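Local structure of DUF4785 domain-containing protein (Legionella pneumophila subsp. pneumophila, 4KH9) at residues A[87-90]-A[91-95]; A[94-97]-A[98-102]; A[126-129]-A[130-133]. The protein is of unknown function but binds calcium and joins an N-terminal DUF4785 domain to two further DUF4785 domains of the E-set clan. One frame throughout, in Å; residues are numbered along the deposited sequence.

Contact 1 (A[87-90]-A[91-95])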
loop_
_atom_site.group_PDB
_atom_site.type_symbol
_atom_site.label_atom_id
_atom_site.label_comp_id
_atom_site.label_asym_id
_atom_site.label_seq_id
_atom_site.Cartn_x
_atom_site.Cartn_y
_atom_site.Cartn_z
ATOM N N LEU A 87 4.016 -33.056 6.780
ATOM C CA LEU A 87 4.981 -33.819 5.990
ATOM C C LEU A 87 5.358 -33.013 4.759
ATOM O O LEU A 87 4.581 -32.157 4.312
ATOM C CB LEU A 87 4.414 -35.195 5.573
ATOM C CG LEU A 87 3.935 -36.132 6.687
ATOM C CD1 LEU A 87 3.089 -37.268 6.116
ATOM C CD2 LEU A 87 5.104 -36.688 7.486
ATOM N N ILE A 88 6.513 -33.307 4.194
ATOM C CA ILE A 88 6.935 -32.650 2.968
ATOM C C ILE A 88 7.598 -33.696 2.039
ATOM O O ILE A 88 8.461 -34.487 2.443
ATOM C CB ILE A 88 7.840 -31.403 3.211
ATOM C CG1 ILE A 88 8.029 -30.567 1.912
ATOM C CG2 ILE A 88 9.151 -31.759 3.932
ATOM C CD1 ILE A 88 8.588 -29.102 2.111
ATOM N N LYS A 89 7.172 -33.669 0.793
ATOM C CA LYS A 89 7.706 -34.514 -0.252
ATOM C C LYS A 89 8.666 -33.647 -1.061
ATOM O O LYS A 89 8.296 -32.580 -1.529
ATOM C CB LYS A 89 6.552 -35.096 -1.077
ATOM C CG LYS A 89 6.904 -36.350 -1.862
ATOM C CD LYS A 89 5.662 -36.875 -2.557
ATOM C CE LYS A 89 5.871 -38.250 -3.151
ATOM N NZ LYS A 89 4.643 -38.757 -3.826
ATOM N N THR A 90 9.922 -34.074 -1.171
ATOM C CA THR A 90 10.936 -33.306 -1.900
ATOM C C THR A 90 10.730 -33.468 -3.418
ATOM O O THR A 90 9.939 -34.335 -3.818
ATOM C CB THR A 90 12.347 -33.782 -1.469
ATOM O OG1 THR A 90 12.532 -35.144 -1.907
ATOM C CG2 THR A 90 12.560 -33.667 0.030
ATOM N N PRO A 91 11.439 -32.698 -4.285
ATOM C CA PRO A 91 11.276 -32.904 -5.731
ATOM C C PRO A 91 11.719 -34.322 -6.181
ATOM O O PRO A 91 11.288 -34.749 -7.244
ATOM C CB PRO A 91 12.156 -31.799 -6.337
ATOM C CG PRO A 91 12.280 -30.746 -5.236
ATOM C CD PRO A 91 12.405 -31.606 -4.022
ATOM N N LYS A 92 12.482 -35.072 -5.346
ATOM C CA LYS A 92 12.948 -36.434 -5.638
ATOM C C LYS A 92 12.044 -37.491 -4.966
ATOM O O LYS A 92 12.386 -38.677 -4.931
ATOM C CB LYS A 92 14.421 -36.639 -5.222
ATOM C CG LYS A 92 15.425 -35.669 -5.854
ATOM C CD LYS A 92 15.624 -35.850 -7.350
ATOM C CE LYS A 92 16.426 -34.712 -7.944
ATOM N NZ LYS A 92 15.603 -33.492 -8.180
ATOM N N ASN A 93 10.857 -37.057 -4.494
ATOM C CA ASN A 93 9.786 -37.885 -3.923
ATOM C C ASN A 93 10.191 -38.587 -2.627
ATOM O O ASN A 93 9.695 -39.683 -2.314
ATOM C CB ASN A 93 9.281 -38.918 -4.942
ATOM C CG ASN A 93 8.775 -38.276 -6.198
ATOM O OD1 ASN A 93 8.009 -37.310 -6.167
ATOM N ND2 ASN A 93 9.246 -38.763 -7.327
ATOM N N GLN A 94 11.038 -37.911 -1.831
ATOM C CA GLN A 94 11.376 -38.373 -0.502
ATOM C C GLN A 94 10.375 -37.729 0.445
ATOM O O GLN A 94 10.250 -36.502 0.440
ATOM C CB GLN A 94 12.819 -38.017 -0.163
ATOM C CG GLN A 94 13.341 -38.760 1.025
ATOM C CD GLN A 94 14.740 -38.369 1.390
ATOM O OE1 GLN A 94 15.406 -37.539 0.725
ATOM N NE2 GLN A 94 15.190 -38.967 2.484
ATOM N N LEU A 95 9.596 -38.545 1.163
ATOM C CA LEU A 95 8.588 -38.096 2.114
ATOM C C LEU A 95 9.235 -37.933 3.471
ATOM O O LEU A 95 9.742 -38.905 4.045
ATOM C CB LEU A 95 7.402 -39.085 2.180
ATOM C CG LEU A 95 6.168 -38.622 2.973
ATOM C CD1 LEU A 95 5.550 -37.371 2.362
ATOM C CD2 LEU A 95 5.123 -39.733 3.032
HETATM O O HOH W 1 15.139 -35.641 -1.938
#

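Contact 2 (A[94-97]-A[98-102])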
loop_
_atom_site.group_PDB
_atom_site.type_symbol
_atom_site.label_atom_id
_atom_site.label_comp_id
_atom_site.label_asym_id
_atom_site.label_seq_id
_atom_site.Cartn_x
_atom_site.Cartn_y
_atom_site.Cartn_z
ATOM N N GLN A 94 11.038 -37.911 -1.831
ATOM C CA GLN A 94 11.376 -38.373 -0.502
ATOM C C GLN A 94 10.375 -37.729 0.445
ATOM O O GLN A 94 10.250 -36.502 0.440
ATOM C CB GLN A 94 12.819 -38.017 -0.163
ATOM C CG GLN A 94 13.341 -38.760 1.025
ATOM C CD GLN A 94 14.740 -38.369 1.390
ATOM O OE1 GLN A 94 15.406 -37.539 0.725
ATOM N NE2 GLN A 94 15.190 -38.967 2.484
ATOM N N LEU A 95 9.596 -38.545 1.163
ATOM C CA LEU A 95 8.588 -38.096 2.114
ATOM C C LEU A 95 9.235 -37.933 3.471
ATOM O O LEU A 95 9.742 -38.905 4.045
ATOM C CB LEU A 95 7.402 -39.085 2.180
ATOM C CG LEU A 95 6.168 -38.622 2.973
ATOM C CD1 LEU A 95 5.550 -37.371 2.362
ATOM C CD2 LEU A 95 5.123 -39.733 3.032
ATOM N N LEU A 96 9.234 -36.701 3.979
ATOM C CA LEU A 96 9.865 -36.420 5.257
ATOM C C LEU A 96 8.959 -35.727 6.251
ATOM O O LEU A 96 8.160 -34.887 5.830
ATOM C CB LEU A 96 11.067 -35.476 5.013
ATOM C CG LEU A 96 12.204 -35.944 4.135
ATOM C CD1 LEU A 96 13.033 -34.744 3.680
ATOM C CD2 LEU A 96 13.058 -36.978 4.856
ATOM N N PRO A 97 9.167 -35.927 7.588
ATOM C CA PRO A 97 8.514 -35.032 8.563
ATOM C C PRO A 97 9.011 -33.611 8.239
ATOM O O PRO A 97 10.172 -33.486 7.838
ATOM C CB PRO A 97 8.999 -35.570 9.917
ATOM C CG PRO A 97 9.505 -36.968 9.624
ATOM C CD PRO A 97 10.123 -36.824 8.270
ATOM N N LEU A 98 8.163 -32.574 8.313
ATOM C CA LEU A 98 8.566 -31.216 7.892
ATOM C C LEU A 98 9.917 -30.772 8.508
ATOM O O LEU A 98 10.777 -30.262 7.787
ATOM C CB LEU A 98 7.479 -30.189 8.217
ATOM C CG LEU A 98 7.643 -28.774 7.624
ATOM C CD1 LEU A 98 7.729 -28.795 6.086
ATOM C CD2 LEU A 98 6.483 -27.875 8.052
ATOM N N LYS A 99 10.108 -31.015 9.812
ATOM C CA LYS A 99 11.333 -30.679 10.554
ATOM C C LYS A 99 12.611 -31.248 9.909
ATOM O O LYS A 99 13.649 -30.597 9.982
ATOM C CB LYS A 99 11.248 -31.192 12.001
ATOM C CG LYS A 99 10.474 -30.284 12.909
ATOM C CD LYS A 99 10.409 -30.885 14.295
ATOM C CE LYS A 99 9.337 -30.245 15.139
ATOM N NZ LYS A 99 9.020 -31.095 16.312
ATOM N N GLU A 100 12.531 -32.441 9.260
ATOM C CA GLU A 100 13.678 -33.097 8.615
ATOM C C GLU A 100 14.108 -32.416 7.294
ATOM O O GLU A 100 15.201 -32.696 6.809
ATOM C CB GLU A 100 13.385 -34.587 8.375
ATOM C CG GLU A 100 13.379 -35.338 9.697
ATOM C CD GLU A 100 13.335 -36.848 9.640
ATOM O OE1 GLU A 100 13.727 -37.426 8.601
ATOM O OE2 GLU A 100 12.960 -37.453 10.666
ATOM N N ALA A 101 13.302 -31.494 6.758
ATOM C CA ALA A 101 13.654 -30.696 5.579
ATOM C C ALA A 101 14.438 -29.445 5.985
ATOM O O ALA A 101 14.954 -28.770 5.106
ATOM C CB ALA A 101 12.404 -30.295 4.798
ATOM N N SER A 102 14.478 -29.111 7.296
ATOM C CA SER A 102 15.232 -27.991 7.906
ATOM C C SER A 102 16.592 -28.472 8.374
ATOM O O SER A 102 16.793 -29.684 8.502
ATOM C CB SER A 102 14.469 -27.386 9.087
ATOM O OG SER A 102 14.603 -28.144 10.287
#

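Contact 3 (A[126-129]-A[130-133])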
loop_
_atom_site.group_PDB
_atom_site.type_symbol
_atom_site.label_atom_id
_atom_site.label_comp_id
_atom_site.label_asym_id
_atom_site.label_seq_id
_atom_site.Cartn_x
_atom_site.Cartn_y
_atom_site.Cartn_z
ATOM N N GLN A 126 13.711 -23.002 6.749
ATOM C CA GLN A 126 14.473 -22.776 5.540
ATOM C C GLN A 126 14.844 -24.163 5.038
ATOM O O GLN A 126 15.407 -24.959 5.793
ATOM C CB GLN A 126 15.675 -21.866 5.767
ATOM C CG GLN A 126 16.406 -21.603 4.453
ATOM C CD GLN A 126 17.519 -20.589 4.581
ATOM O OE1 GLN A 126 18.281 -20.552 5.576
ATOM N NE2 GLN A 126 17.674 -19.802 3.540
ATOM N N ILE A 127 14.531 -24.446 3.787
ATOM C CA ILE A 127 14.795 -25.758 3.194
ATOM C C ILE A 127 16.306 -25.937 3.055
ATOM O O ILE A 127 16.983 -25.024 2.556
ATOM C CB ILE A 127 14.055 -25.964 1.837
ATOM C CG1 ILE A 127 12.545 -25.728 2.000
ATOM C CG2 ILE A 127 14.338 -27.379 1.283
ATOM C CD1 ILE A 127 11.746 -25.673 0.653
ATOM N N LYS A 128 16.832 -27.111 3.515
ATOM C CA LYS A 128 18.267 -27.420 3.397
ATOM C C LYS A 128 18.705 -27.335 1.926
ATOM O O LYS A 128 18.009 -27.901 1.066
ATOM C CB LYS A 128 18.590 -28.809 3.950
ATOM C CG LYS A 128 18.414 -28.950 5.431
ATOM C CD LYS A 128 18.844 -30.343 5.902
ATOM C CE LYS A 128 18.000 -31.487 5.386
ATOM N NZ LYS A 128 18.459 -32.776 5.987
ATOM N N PRO A 129 19.837 -26.635 1.625
ATOM C CA PRO A 129 20.288 -26.499 0.231
ATOM C C PRO A 129 20.526 -27.844 -0.472
ATOM O O PRO A 129 20.413 -27.893 -1.683
ATOM C CB PRO A 129 21.613 -25.707 0.377
ATOM C CG PRO A 129 21.389 -24.858 1.598
ATOM C CD PRO A 129 20.728 -25.867 2.527
ATOM N N GLU A 130 20.784 -28.920 0.281
ATOM C CA GLU A 130 21.044 -30.262 -0.247
ATOM C C GLU A 130 19.783 -30.887 -0.827
ATOM O O GLU A 130 19.901 -31.778 -1.667
ATOM C CB GLU A 130 21.656 -31.186 0.830
ATOM C CG GLU A 130 20.695 -31.651 1.915
ATOM C CD GLU A 130 21.362 -32.300 3.112
ATOM O OE1 GLU A 130 22.329 -31.711 3.646
ATOM O OE2 GLU A 130 20.862 -33.353 3.571
ATOM N N LEU A 131 18.587 -30.443 -0.391
ATOM C CA LEU A 131 17.338 -30.930 -0.977
ATOM C C LEU A 131 17.053 -30.215 -2.315
ATOM O O LEU A 131 16.080 -30.547 -2.976
ATOM C CB LEU A 131 16.162 -30.767 -0.002
ATOM C CG LEU A 131 16.292 -31.539 1.332
ATOM C CD1 LEU A 131 15.117 -31.233 2.230
ATOM C CD2 LEU A 131 16.446 -33.074 1.093
ATOM N N GLY A 132 17.896 -29.249 -2.690
ATOM C CA GLY A 132 17.784 -28.495 -3.935
ATOM C C GLY A 132 16.517 -27.670 -4.105
ATOM O O GLY A 132 16.049 -27.025 -3.160
ATOM N N TYR A 133 15.950 -27.677 -5.325
ATOM C CA TYR A 133 14.760 -26.881 -5.612
ATOM C C TYR A 133 13.839 -27.588 -6.572
ATOM O O TYR A 133 14.216 -28.583 -7.173
ATOM C CB TYR A 133 15.146 -25.501 -6.178
ATOM C CG TYR A 133 15.936 -25.567 -7.460
ATOM C CD1 TYR A 133 17.326 -25.677 -7.442
ATOM C CD2 TYR A 133 15.302 -25.479 -8.697
ATOM C CE1 TYR A 133 18.059 -25.743 -8.626
ATOM C CE2 TYR A 133 16.022 -25.554 -9.883
ATOM C CZ TYR A 133 17.403 -25.663 -9.844
ATOM O OH TYR A 133 18.110 -25.692 -11.018
HETATM O O HOH W 2 17.055 -26.233 -0.808
#

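Contact 1 (A[87-90]-A[91-95])
After strand 86-89 the chain reverses through a type I beta turn from Thr90 to Asn93, and Lys89 faces Leu95 in an antiparallel non-hydrogen-bonded pair, their CA atoms 4.4 Å apart. Two backbone bonds close the hairpin. Thr90 N gives to Gln94 O at 2.9 Å, and Asn93 N gives to Thr90 O at 3.0 Å. Both bonds use the backbone of Thr90, while Asn93 takes a left-handed conformation (phi 64°): this is a type I turn with a G1 bulge. Pro91 suits the second turn position because its ring fixes phi near the value required there, and asparagine tolerates the left-handed place better than most residues do. Thr90 adds a side-chain bond. With chi1 at 66°, its OG1 sits between its own backbone N and carbonyl carbon, facing into the turn, where it accepts from Gln94 N at 3.1 Å and more weakly from Lys92 N. The Thr90 and Gln94 side chains run side by side in the same direction, and a water 2.7 Å from Thr90 OG1 donates to Gln94 OE1, bridging the two side chains. On the face shared by Leu87, Lys89 and Leu95, Leu95 CD1 rests on Leu87 CB at 4.0 Å. The extended aliphatic part of Lys89 crosses Asn93 at a slant, and its CE approaches Asn93 OD1 to 3.8 Å. Ile88 points away, to the other face, where it packs on Leu98, Ala101 and Phe136. Threonine therefore does two jobs at the corner: its backbone closes the hairpin, and its hydroxyl accepts the amide of Gln94, and weakly that of Lys92, so the hydroxyl of this buried residue is satisfied by backbone N-H groups and a water.

Contact 2 (A[94-97]-A[98-102])
Glu100 sets its carboxylate against CG and CD of Pro97, the two side chains meeting at a slant. Glu100 CD lies 3.5 Å from Pro97 CD, and Glu100 OE2 is 3.6 Å from Pro97 CG. The other oxygen, OE1, comes to one methyl of Leu96, whose side chain crosses that of Glu100 at about a right angle, with 3.8 Å from Leu96 CD2 to Glu100 OE1. In Glu100, CG stands anti to the carbonyl carbon (chi1 -71°), which aims the extended chain past Pro97. The backbone brings the pair together: Glu100 N gives to Pro97 O at 2.9 Å. Ala101 N to Leu98 O and Ser102 N to Lys99 O repeat this three-residue spacing. Lys99 O also accepts from Ser102 OG at 2.6 Å, in the carbonyl plane on a lone pair, so two donors grip one oxygen where the turns end. Proline suits this place in the outermost strand 95-97, because the backbone bonds to strand 86-89 fall at Leu96 and Leu98 and ask for no N-H between them. Its CD, bonded to the ring nitrogen, is probably slightly positive and may attract the carboxylate weakly, while the charge remains at the exposed surface.

Contact 3 (A[126-129]-A[130-133])
Glu130 and Lys128 lie side by side and point the same way, joined by a long, weak salt bridge of 3.5 Å from Lys128 NZ to Glu130 OE2. With chi1 of 73°, Glu130 brings CG back beside Lys128 CB, and the extended chain carries the carboxylate along to the ammonium group. The Lys128 ammonium has a second, weak partner in Glu100 O. Just before Glu130, at the head of the turn, Pro129 has a ring that holds phi near the helical value. Next comes Leu131, whose N gives to Lys128 O at 3.0 Å, closing a 3-10 turn. Its side chain crosses that of Ile127 at about a right angle, Leu131 CD1 meeting Ile127 CG2 at 4.0 Å, and it also packs on Ala101; a branched apolar residue suits this inward side. Gly132 follows, and its N gives to Pro129 O at 3.0 Å. Its positive phi (62°) favours glycine and lets the chain leave the turn. A water lies 2.7 Å from Lys128 O and equally close to Gly132 O, able to donate to either. Two backbone bonds thus close the turn; the long salt bridge lies on its surface and probably adds little, while Leu131 on Ile127 covers the inner side.

From the N terminus, contact 1 closes the hairpin between strands 86-89 and 95-97. Contact 2 begins on its last residues and turns the chain toward helix 104-107. Contact 3 opens only later, in the loop leading from strand 123-126, in one four-stranded antiparallel sheet, to strand 135-140, in the other, which also holds the hairpin. Contacts 1 and 2 overlap at Gln94 and Leu95, contact 3 follows in series, and none nests in or crosses another, yet they meet in space. Ile88 reaches Ala101, Ala101 O probably bonds Lys128 N, Thr90 touches Leu131, and Pro91 meets Leu131 and Tyr133. Together they tie the hairpin, the turns after it and the intersheet loop within the N-terminal domain.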